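Local coordinates for magnetosome protein MamA (PDB 3AS8), which probably acts as a tetratricopeptide-repeat scaffold of the magnetosome, recognising other copies of itself to assemble into larger complexes, at residues R12-I16 against D41-H47; D74-T80 against L98-V102. One frame throughout, in Å; residues are numbered along the deposited sequence.

Interaction 1: residues R12-I16 against D41-H47; sequences RDKGI and DVEVALH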
ATOM      1  N   ARG A  12      10.683 -17.365  16.341  1.00 20.84           N
ATOM      2  CA  ARG A  12      10.710 -16.908  14.934  1.00 22.65           C
ATOM      3  C   ARG A  12       9.750 -17.671  14.102  1.00 22.00           C
ATOM      4  O   ARG A  12       8.917 -17.087  13.459  1.00 22.04           O
ATOM      5  CB  ARG A  12      12.104 -17.004  14.363  1.00 22.72           C
ATOM      6  CG  ARG A  12      12.244 -16.532  12.901  1.00 27.70           C
ATOM      7  CD  ARG A  12      13.717 -16.802  12.409  1.00 29.27           C
ATOM      8  NE  ARG A  12      13.993 -15.993  11.234  1.00 33.55           N
ATOM      9  CZ  ARG A  12      13.515 -16.261  10.019  1.00 38.11           C
ATOM     10  NH1 ARG A  12      12.755 -17.347   9.806  1.00 38.17           N
ATOM     11  NH2 ARG A  12      13.813 -15.458   9.005  1.00 38.57           N
ATOM     12  N   ASP A  13       9.856 -18.988  14.115  1.00 22.87           N
ATOM     13  CA  ASP A  13       9.024 -19.827  13.305  1.00 23.71           C
ATOM     14  C   ASP A  13       7.558 -19.670  13.694  1.00 22.51           C
ATOM     15  O   ASP A  13       6.683 -19.570  12.808  1.00 21.27           O
ATOM     16  CB  ASP A  13       9.337 -21.350  13.492  1.00 24.68           C
ATOM     17  CG  ASP A  13      10.697 -21.792  12.881  1.00 31.75           C
ATOM     18  OD1 ASP A  13      11.398 -20.946  12.248  1.00 37.69           O
ATOM     19  OD2 ASP A  13      11.044 -23.024  13.084  1.00 42.93           O
ATOM     20  N   LYS A  14       7.274 -19.737  15.007  1.00 21.57           N
ATOM     21  CA  LYS A  14       5.910 -19.627  15.475  1.00 22.65           C
ATOM     22  C   LYS A  14       5.311 -18.201  15.127  1.00 22.03           C
ATOM     23  O   LYS A  14       4.115 -18.070  14.732  1.00 22.01           O
ATOM     24  CB  LYS A  14       5.819 -19.955  16.968  1.00 23.77           C
ATOM     25  CG  LYS A  14       4.530 -20.588  17.414  1.00 28.22           C
ATOM     26  CD  LYS A  14       4.656 -21.157  18.852  1.00 31.33           C
ATOM     27  CE  LYS A  14       3.594 -22.210  19.197  1.00 39.75           C
ATOM     28  NZ  LYS A  14       2.227 -22.037  18.573  1.00 40.94           N
ATOM     29  N   GLY A  15       6.120 -17.161  15.317  1.00 20.51           N
ATOM     30  CA  GLY A  15       5.663 -15.791  15.091  1.00 20.61           C
ATOM     31  C   GLY A  15       5.318 -15.474  13.643  1.00 19.85           C
ATOM     32  O   GLY A  15       4.265 -14.903  13.307  1.00 19.71           O
ATOM     33  N   ILE A  16       6.231 -15.851  12.775  1.00 19.43           N
ATOM     34  CA  ILE A  16       6.035 -15.665  11.349  1.00 21.05           C
ATOM     35  C   ILE A  16       4.864 -16.494  10.862  1.00 21.79           C
ATOM     36  O   ILE A  16       4.079 -16.092   9.978  1.00 22.44           O
ATOM     37  CB  ILE A  16       7.312 -16.016  10.604  1.00 20.38           C
ATOM     38  CG1 ILE A  16       8.367 -14.943  10.920  1.00 19.26           C
ATOM     39  CG2 ILE A  16       7.022 -16.155   9.115  1.00 20.88           C
ATOM     40  CD1 ILE A  16       9.819 -15.380  10.453  1.00 22.83           C
ATOM     41  N   ASP A  41      17.063  -9.098  11.554  1.00 38.08           N
ATOM     42  CA  ASP A  41      16.496 -10.182  10.693  1.00 36.78           C
ATOM     43  C   ASP A  41      15.296  -9.626   9.929  1.00 35.70           C
ATOM     44  O   ASP A  41      14.299  -9.281  10.576  1.00 32.25           O
ATOM     45  CB  ASP A  41      16.057 -11.320  11.614  1.00 35.48           C
ATOM     46  CG  ASP A  41      15.366 -12.521  10.894  1.00 37.43           C
ATOM     47  OD1 ASP A  41      14.628 -12.420   9.865  1.00 39.42           O
ATOM     48  OD2 ASP A  41      15.538 -13.631  11.431  1.00 40.50           O
ATOM     49  N   VAL A  42      15.378  -9.540   8.582  1.00 36.62           N
ATOM     50  CA  VAL A  42      14.383  -8.742   7.784  1.00 35.24           C
ATOM     51  C   VAL A  42      13.011  -9.408   7.829  1.00 33.66           C
ATOM     52  O   VAL A  42      11.980  -8.736   7.915  1.00 32.20           O
ATOM     53  CB  VAL A  42      14.830  -8.458   6.300  1.00 37.35           C
ATOM     54  CG1 VAL A  42      14.953  -9.704   5.490  1.00 39.41           C
ATOM     55  CG2 VAL A  42      13.837  -7.521   5.583  1.00 36.66           C
ATOM     56  N   GLU A  43      12.994 -10.726   7.877  1.00 31.89           N
ATOM     57  CA  GLU A  43      11.717 -11.456   7.839  1.00 31.67           C
ATOM     58  C   GLU A  43      10.955 -11.319   9.175  1.00 27.85           C
ATOM     59  O   GLU A  43       9.708 -11.228   9.182  1.00 27.28           O
ATOM     60  CB  GLU A  43      12.048 -12.888   7.474  1.00 34.19           C
ATOM     61  CG  GLU A  43      11.064 -13.580   6.592  1.00 40.06           C
ATOM     62  CD  GLU A  43      10.720 -12.854   5.320  1.00 42.28           C
ATOM     63  OE1 GLU A  43       9.500 -12.762   5.048  1.00 46.04           O
ATOM     64  OE2 GLU A  43      11.627 -12.406   4.588  1.00 45.58           O
ATOM     65  N   VAL A  44      11.717 -11.240  10.277  1.00 27.13           N
ATOM     66  CA  VAL A  44      11.188 -10.992  11.591  1.00 25.16           C
ATOM     67  C   VAL A  44      10.704  -9.519  11.630  1.00 25.90           C
ATOM     68  O   VAL A  44       9.530  -9.266  12.000  1.00 22.82           O
ATOM     69  CB  VAL A  44      12.222 -11.312  12.693  1.00 26.50           C
ATOM     70  CG1 VAL A  44      11.790 -10.686  14.039  1.00 25.40           C
ATOM     71  CG2 VAL A  44      12.436 -12.874  12.799  1.00 23.19           C
ATOM     72  N   ALA A  45      11.540  -8.556  11.178  1.00 24.05           N
ATOM     73  CA  ALA A  45      11.121  -7.148  11.201  1.00 22.75           C
ATOM     74  C   ALA A  45       9.873  -6.854  10.308  1.00 21.80           C
ATOM     75  O   ALA A  45       8.970  -6.099  10.697  1.00 19.36           O
ATOM     76  CB  ALA A  45      12.291  -6.177  10.854  1.00 24.86           C
ATOM     77  N   LEU A  46       9.805  -7.498   9.159  1.00 21.64           N
ATOM     78  CA  LEU A  46       8.692  -7.356   8.262  1.00 22.21           C
ATOM     79  C   LEU A  46       7.382  -7.865   8.856  1.00 22.10           C
ATOM     80  O   LEU A  46       6.357  -7.165   8.811  1.00 23.07           O
ATOM     81  CB  LEU A  46       8.960  -8.094   7.007  1.00 23.28           C
ATOM     82  CG  LEU A  46       7.741  -8.310   6.090  1.00 27.77           C
ATOM     83  CD1 LEU A  46       7.119  -6.919   5.600  1.00 26.20           C
ATOM     84  CD2 LEU A  46       8.078  -9.151   4.886  1.00 25.59           C
ATOM     85  N   HIS A  47       7.406  -9.083   9.398  1.00 20.99           N
ATOM     86  CA  HIS A  47       6.210  -9.646   9.982  1.00 20.27           C
ATOM     87  C   HIS A  47       5.766  -8.964  11.290  1.00 18.48           C
ATOM     88  O   HIS A  47       4.572  -8.744  11.509  1.00 17.43           O
ATOM     89  CB  HIS A  47       6.360 -11.160   9.999  1.00 20.37           C
ATOM     90  CG  HIS A  47       6.256 -11.744   8.625  1.00 21.92           C
ATOM     91  ND1 HIS A  47       7.360 -12.034   7.834  1.00 26.95           N
ATOM     92  CD2 HIS A  47       5.168 -11.942   7.838  1.00 23.77           C
ATOM     93  CE1 HIS A  47       6.942 -12.470   6.653  1.00 26.74           C
ATOM     94  NE2 HIS A  47       5.623 -12.432   6.632  1.00 29.90           N
TER
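Arg12, fully extended through chi3, runs past Val44, its CG 3.7 Å from Val44 CG2, and brings its guanidinium edge to the carboxylate of Asp41. Two hydrogen bonds make up this salt bridge: a nearly linear one from Arg12 NE to Asp41 OD2 (2.8 Å) and a longer one from Arg12 NH2 to Asp41 OD1 (3.3 Å). Asp41 is also the N-cap of helix 42-54, its OD1 accepting from Val44 N at 3.2 Å and, weakly, from Glu43 N at 3.1 Å, so one carboxylate serves both the helix start and the neighbouring helix. Residues 12-16 of helix 5-20 and 42-47 of helix 42-54 run in roughly the same direction, 36° apart, consistent with first helices of successive helical hairpins in a TPR array; helix 24-31 lies between them in sequence. Deeper in, Ile16 CD1 meets Val44 CG2 at 4.3 Å, while Ile16 CG2 sits over a face of the His47 ring, 4.3 Å from ND1. That ring is held by a 2.8 Å hydrogen bond from His47 ND1 to Glu43 O.

Interaction 2: residues D74-T80 against L98-V102; sequences DNIKVAT and LLVKV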
ATOM      1  N   ASP A  74      15.801  -3.663  -1.865  1.00 32.69           N
ATOM      2  CA  ASP A  74      15.033  -4.176  -3.003  1.00 32.88           C
ATOM      3  C   ASP A  74      13.945  -5.167  -2.619  1.00 31.02           C
ATOM      4  O   ASP A  74      13.398  -5.804  -3.494  1.00 31.58           O
ATOM      5  CB  ASP A  74      15.956  -4.808  -4.073  1.00 34.75           C
ATOM      6  CG  ASP A  74      17.114  -3.863  -4.476  1.00 39.58           C
ATOM      7  OD1 ASP A  74      18.295  -4.222  -4.220  1.00 44.01           O
ATOM      8  OD2 ASP A  74      16.821  -2.746  -4.985  1.00 38.91           O
ATOM      9  N   ASN A  75      13.649  -5.325  -1.322  1.00 28.66           N
ATOM     10  CA  ASN A  75      12.603  -6.226  -0.905  1.00 26.04           C
ATOM     11  C   ASN A  75      11.255  -5.598  -1.240  1.00 24.72           C
ATOM     12  O   ASN A  75      10.854  -4.591  -0.677  1.00 21.76           O
ATOM     13  CB  ASN A  75      12.725  -6.530   0.611  1.00 26.24           C
ATOM     14  CG  ASN A  75      11.760  -7.593   1.078  1.00 26.20           C
ATOM     15  OD1 ASN A  75      10.534  -7.493   0.836  1.00 24.72           O
ATOM     16  ND2 ASN A  75      12.302  -8.628   1.806  1.00 22.64           N
ATOM     17  N   ILE A  76      10.539  -6.218  -2.152  1.00 25.31           N
ATOM     18  CA  ILE A  76       9.294  -5.646  -2.674  1.00 25.18           C
ATOM     19  C   ILE A  76       8.136  -5.808  -1.711  1.00 23.96           C
ATOM     20  O   ILE A  76       7.239  -4.978  -1.666  1.00 24.25           O
ATOM     21  CB  ILE A  76       8.977  -6.264  -4.075  1.00 26.23           C
ATOM     22  CG1 ILE A  76      10.042  -5.839  -5.124  1.00 25.51           C
ATOM     23  CG2 ILE A  76       7.556  -5.908  -4.563  1.00 26.46           C
ATOM     24  CD1 ILE A  76      10.175  -4.295  -5.390  1.00 23.89           C
ATOM     25  N   LYS A  77       8.161  -6.881  -0.938  0.50 25.00           N
ATOM     26  CA  LYS A  77       7.111  -7.185   0.028  0.50 24.46           C
ATOM     27  C   LYS A  77       7.120  -6.137   1.189  0.50 23.16           C
ATOM     28  O   LYS A  77       6.073  -5.727   1.686  0.50 21.92           O
ATOM     29  CB  LYS A  77       7.383  -8.605   0.510  0.50 26.51           C
ATOM     30  CG  LYS A  77       6.329  -9.322   1.264  0.50 28.83           C
ATOM     31  CD  LYS A  77       6.860 -10.732   1.586  0.50 28.74           C
ATOM     32  CE  LYS A  77       5.721 -11.645   1.962  0.50 28.95           C
ATOM     33  NZ  LYS A  77       5.122 -11.116   3.193  0.50 26.80           N
ATOM     34  N   VAL A  78       8.311  -5.704   1.580  1.00 21.21           N
ATOM     35  CA  VAL A  78       8.497  -4.608   2.529  1.00 20.41           C
ATOM     36  C   VAL A  78       8.064  -3.257   1.921  1.00 20.25           C
ATOM     37  O   VAL A  78       7.360  -2.460   2.522  1.00 18.34           O
ATOM     38  CB  VAL A  78       9.950  -4.429   2.969  1.00 20.00           C
ATOM     39  CG1 VAL A  78      10.039  -3.261   4.052  1.00 18.37           C
ATOM     40  CG2 VAL A  78      10.573  -5.729   3.553  1.00 23.87           C
ATOM     41  N   ALA A  79       8.515  -3.015   0.713  1.00 20.27           N
ATOM     42  CA  ALA A  79       8.213  -1.781   0.050  1.00 19.80           C
ATOM     43  C   ALA A  79       6.705  -1.569  -0.135  1.00 17.65           C
ATOM     44  O   ALA A  79       6.210  -0.427   0.020  1.00 17.28           O
ATOM     45  CB  ALA A  79       9.015  -1.737  -1.332  1.00 20.02           C
ATOM     46  N   THR A  80       5.984  -2.661  -0.434  1.00 18.03           N
ATOM     47  CA  THR A  80       4.528  -2.655  -0.644  1.00 17.98           C
ATOM     48  C   THR A  80       3.813  -2.282   0.637  1.00 18.48           C
ATOM     49  O   THR A  80       3.016  -1.297   0.672  1.00 16.22           O
ATOM     50  CB  THR A  80       4.022  -4.001  -1.185  1.00 18.77           C
ATOM     51  OG1 THR A  80       4.758  -4.334  -2.351  1.00 19.68           O
ATOM     52  CG2 THR A  80       2.514  -3.965  -1.545  1.00 20.73           C
ATOM     53  N   LEU A  98       8.595   4.328  -3.013  1.00 21.37           N
ATOM     54  CA  LEU A  98       8.375   2.928  -2.739  1.00 21.46           C
ATOM     55  C   LEU A  98       7.344   2.356  -3.728  1.00 20.67           C
ATOM     56  O   LEU A  98       7.547   1.292  -4.310  1.00 21.18           O
ATOM     57  CB  LEU A  98       7.890   2.734  -1.267  1.00 20.64           C
ATOM     58  CG  LEU A  98       8.917   3.088  -0.130  1.00 20.41           C
ATOM     59  CD1 LEU A  98       8.242   3.215   1.268  1.00 19.19           C
ATOM     60  CD2 LEU A  98      10.064   2.118  -0.076  1.00 19.36           C
ATOM     61  N   LEU A  99       6.228   3.072  -3.885  1.00 19.63           N
ATOM     62  CA  LEU A  99       5.191   2.631  -4.824  1.00 18.57           C
ATOM     63  C   LEU A  99       5.647   2.652  -6.305  1.00 18.80           C
ATOM     64  O   LEU A  99       5.217   1.792  -7.045  1.00 19.68           O
ATOM     65  CB  LEU A  99       3.871   3.408  -4.630  1.00 16.78           C
ATOM     66  CG  LEU A  99       3.253   3.322  -3.260  1.00 17.04           C
ATOM     67  CD1 LEU A  99       2.006   4.258  -3.151  1.00 23.14           C
ATOM     68  CD2 LEU A  99       2.903   1.898  -2.789  1.00 18.27           C
ATOM     69  N   VAL A 100       6.462   3.627  -6.743  1.00 19.54           N
ATOM     70  CA  VAL A 100       7.073   3.555  -8.056  1.00 20.19           C
ATOM     71  C   VAL A 100       7.826   2.259  -8.226  1.00 21.70           C
ATOM     72  O   VAL A 100       7.739   1.603  -9.257  1.00 22.17           O
ATOM     73  CB  VAL A 100       7.959   4.806  -8.344  1.00 21.03           C
ATOM     74  CG1 VAL A 100       8.851   4.704  -9.695  1.00 22.84           C
ATOM     75  CG2 VAL A 100       7.068   6.070  -8.343  1.00 20.04           C
ATOM     76  N   LYS A 101       8.618   1.875  -7.221  1.00 21.47           N
ATOM     77  CA  LYS A 101       9.460   0.708  -7.359  1.00 22.06           C
ATOM     78  C   LYS A 101       8.626  -0.538  -7.338  1.00 20.18           C
ATOM     79  O   LYS A 101       8.844  -1.471  -8.116  1.00 21.90           O
ATOM     80  CB  LYS A 101      10.489   0.709  -6.214  1.00 22.26           C
ATOM     81  CG  LYS A 101      11.397  -0.540  -6.171  1.00 27.93           C
ATOM     82  CD  LYS A 101      12.225  -0.534  -4.836  1.00 30.93           C
ATOM     83  CE  LYS A 101      13.445  -1.439  -4.912  1.00 34.84           C
ATOM     84  NZ  LYS A 101      14.527  -0.903  -5.727  1.00 39.72           N
ATOM     85  N   VAL A 102       7.611  -0.567  -6.509  1.00 19.19           N
ATOM     86  CA  VAL A 102       6.748  -1.752  -6.454  1.00 19.58           C
ATOM     87  C   VAL A 102       5.963  -1.873  -7.753  1.00 20.14           C
ATOM     88  O   VAL A 102       5.917  -2.960  -8.326  1.00 21.91           O
ATOM     89  CB  VAL A 102       5.774  -1.728  -5.276  1.00 18.53           C
ATOM     90  CG1 VAL A 102       4.808  -2.853  -5.377  1.00 20.38           C
ATOM     91  CG2 VAL A 102       6.517  -1.707  -3.928  1.00 20.76           C
TER
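A salt bridge at the margin ties the two segments together: Lys101 NZ donates to Asp74 OD2 at 3.0 Å, reaching the turn just before helix 76-88 from the flank of helix 92-105. The other strong polar bonds are internal to segment 74-80. Asn75 caps the helix, its OD1 accepting from Val78 N at 2.9 Å, and Thr80 OG1 donates to Ile76 O, one turn back, at 2.7 Å. Next inward comes the aliphatic part of the lysine, whose CG lies 4.0 Å from Ile76 CD1. The centre is apolar. The small Ala79 side chain, pointing toward the other helix, admits Val102 CG2 to 3.6 Å from its CB; Val102 CG1 is 4.2 Å from Ile76 CG2, and Leu98 CD2 is 4.2 Å from Ala79 CB. These are the two helices of one TPR hairpin; over residues 76-80 and 98-102 their axes approach to 9.1 Å, broadly antiparallel at 136°. Helix 110-122 of the following repeat adds Val112 against Thr80 and Val102. With its hydroxyl donating within its own helix, Thr80 can place OG1 3.4 Å from Val102 CG1 without an unmet donor, and between these segments the charged pair stays at the edge of an otherwise apolar contact.

How the interactions relate
The two contacts illustrate two of the helix-helix joints found in a TPR array. Interaction 1 joins helices 5-20 and 42-54, probably in successive repeats; interaction 2 joins helices 76-88 and 92-105, within one hairpin. They follow in series along the chain, with helix 58-71 between, and their centres lie about 18 Å apart. Segments 41-47 and 74-80 nevertheless touch: Leu46 CD1 packs 4.1 Å from Val78 CA, and His47 NE2 lies 3.7 Å from Lys77 NZ. Helices 42-54 and 76-88 thus pack directly on each other, linking both contacts in one continuous stack, consistent with an extended repeat scaffold suited to protein-protein interaction, including MamA self-recognition. Interaction 1 lies nearer the N-terminal end, interaction 2 closer to the chain centre.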